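Local structure of citrate synthase (2IBP) at the interface of chains A and B. The protein catalyses the condensation of oxaloacetate with acetyl-CoA to citrate and CoA, working as a thermophilic homodimer whose two chains are topologically interlinked. Coordinates in Å, arbitrary orientation; residue numbers count along the deposited sequence, not the author numbering. Chains: chain A/B, Citrate synthase.

The interface of chains A and B. Residues chain A 6-9; chain B 5-7.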
ATOM      1  N   VAL A   6       8.708  22.598 -13.643  1.00 22.71           N
ATOM      2  CA  VAL A   6       9.000  22.798 -12.224  1.00 23.09           C
ATOM      3  C   VAL A   6      10.419  22.349 -11.902  1.00 24.06           C
ATOM      4  O   VAL A   6      10.858  21.282 -12.340  1.00 26.68           O
ATOM      5  CB  VAL A   6       8.030  21.962 -11.363  1.00 24.79           C
ATOM      6  CG1 VAL A   6       8.316  22.161  -9.875  1.00 26.19           C
ATOM      7  CG2 VAL A   6       6.589  22.303 -11.707  1.00 23.95           C
ATOM      8  N   GLN A   7      11.139  23.166 -11.138  1.00 21.64           N
ATOM      9  CA  GLN A   7      12.496  22.822 -10.728  1.00 20.83           C
ATOM     10  C   GLN A   7      12.411  21.902  -9.516  1.00 26.88           C
ATOM     11  O   GLN A   7      11.898  22.296  -8.469  1.00 28.52           O
ATOM     12  CB  GLN A   7      13.292  24.084 -10.362  1.00 38.75           C
ATOM     13  CG  GLN A   7      13.495  25.068 -11.514  1.00 46.24           C
ATOM     14  CD  GLN A   7      14.340  24.497 -12.639  1.00 51.82           C
ATOM     15  OE1 GLN A   7      15.130  23.576 -12.435  1.00 63.91           O
ATOM     16  NE2 GLN A   7      14.187  25.053 -13.833  1.00 63.62           N
ATOM     17  N   VAL A   8      12.905  20.676  -9.666  1.00 21.45           N
ATOM     18  CA  VAL A   8      12.882  19.688  -8.583  1.00 20.52           C
ATOM     19  C   VAL A   8      14.307  19.312  -8.206  1.00 28.10           C
ATOM     20  O   VAL A   8      15.056  18.800  -9.036  1.00 28.68           O
ATOM     21  CB  VAL A   8      12.124  18.412  -9.018  1.00 17.12           C
ATOM     22  CG1 VAL A   8      12.220  17.324  -7.963  1.00 25.85           C
ATOM     23  CG2 VAL A   8      10.679  18.738  -9.348  1.00 23.60           C
ATOM     24  N   LYS A   9      14.678  19.566  -6.954  1.00 23.12           N
ATOM     25  CA  LYS A   9      16.015  19.253  -6.466  1.00 27.46           C
ATOM     26  C   LYS A   9      16.049  17.826  -5.949  1.00 26.29           C
ATOM     27  O   LYS A   9      15.064  17.333  -5.401  1.00 29.03           O
ATOM     28  CB  LYS A   9      16.433  20.226  -5.363  1.00 31.83           C
ATOM     29  CG  LYS A   9      16.566  21.664  -5.836  1.00 43.85           C
ATOM     30  CD  LYS A   9      16.976  22.595  -4.705  1.00 50.17           C
ATOM     31  CE  LYS A   9      17.154  24.022  -5.208  1.00 51.43           C
ATOM     32  NZ  LYS A   9      17.568  24.956  -4.123  1.00 54.70           N
TER
ATOM     33  N   THR B   5      19.389  19.901  -9.785  1.00 26.86           N
ATOM     34  CA  THR B   5      18.043  20.375 -10.085  1.00 31.11           C
ATOM     35  C   THR B   5      17.591  19.738 -11.388  1.00 32.06           C
ATOM     36  O   THR B   5      18.374  19.595 -12.327  1.00 30.74           O
ATOM     37  CB  THR B   5      17.987  21.914 -10.185  1.00 32.57           C
ATOM     38  OG1 THR B   5      18.370  22.485  -8.927  1.00 43.21           O
ATOM     39  CG2 THR B   5      16.579  22.382 -10.524  1.00 34.31           C
ATOM     40  N   VAL B   6      16.329  19.337 -11.420  1.00 21.43           N
ATOM     41  CA  VAL B   6      15.747  18.657 -12.563  1.00 22.48           C
ATOM     42  C   VAL B   6      14.516  19.427 -13.019  1.00 28.06           C
ATOM     43  O   VAL B   6      13.756  19.935 -12.193  1.00 23.20           O
ATOM     44  CB  VAL B   6      15.329  17.220 -12.158  1.00 26.12           C
ATOM     45  CG1 VAL B   6      14.685  16.481 -13.317  1.00 28.29           C
ATOM     46  CG2 VAL B   6      16.536  16.451 -11.642  1.00 38.14           C
ATOM     47  N   GLN B   7      14.358  19.570 -14.332  1.00 23.02           N
ATOM     48  CA  GLN B   7      13.192  20.234 -14.895  1.00 31.01           C
ATOM     49  C   GLN B   7      12.115  19.190 -15.170  1.00 28.92           C
ATOM     50  O   GLN B   7      12.256  18.337 -16.054  1.00 23.84           O
ATOM     51  CB  GLN B   7      13.544  20.981 -16.184  1.00 32.84           C
ATOM     52  CG  GLN B   7      14.532  22.111 -15.986  1.00 39.47           C
ATOM     53  CD  GLN B   7      14.766  22.908 -17.260  1.00 56.08           C
ATOM     54  OE1 GLN B   7      13.914  22.942 -18.155  1.00 62.01           O
ATOM     55  NE2 GLN B   7      15.915  23.575 -17.339  1.00 62.12           N
TER
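A:Val8 and B:Val6 face each other in an antiparallel bridge where the N-terminal strands 4-10 of the two subunits pair into an intersubunit beta-ribbon. Their main chains exchange a reciprocal pair of hydrogen bonds. The amide N of A:Val8 donates to the carbonyl O of B:Val6 at 2.8 Å, nearly straight at the hydrogen (171°) and in the carbonyl plane. The returning bond, from N of B:Val6 to O of A:Val8, is equally long at 2.8 Å but more bent, its donor tilted from the carbonyl plane. A:Gln7 is paired with B:Gln7, which places the two-fold axis relating the subunits near this position, and A:Lys9 is paired with B:Thr5; the symmetry repeats the valine pair with the chains exchanged.

The side-chain contacts centre on A:Gln7, which crosses B:Thr5 at about a right angle. Its CG lies beside the backbone N (chi1 -63°) and the chain then bends (chi2 -64°), turning its end past B:Thr5 and towards B:Gln7; the exact lie of the amide oxygen against the threonine methyl is doubtful. CB of A:Gln7 packs 3.7 Å from the methyl CG2 of B:Thr5. The extended B:Gln7 runs alongside, pointing the same way, with its methylene CG 3.7 Å from the amide NE2 of A:Gln7; the two amide planes are steeply inclined to one another. At the far end, CG of A:Lys9 lies 3.7 Å from the hydroxyl OG1 of B:Thr5, its aliphatic chain passing that side chain at a slant. An alanine in place of A:Gln7 would probably leave CG of B:Gln7 without the amide end that packs beside it, setting that side chain freer to turn.

The centre of this patch lies about 23 Å from the probable catalytic A:His289, and the ribbon serves assembly, tying the N-terminal strands of the homodimer together and probably adding to the stability of its interlinked chains.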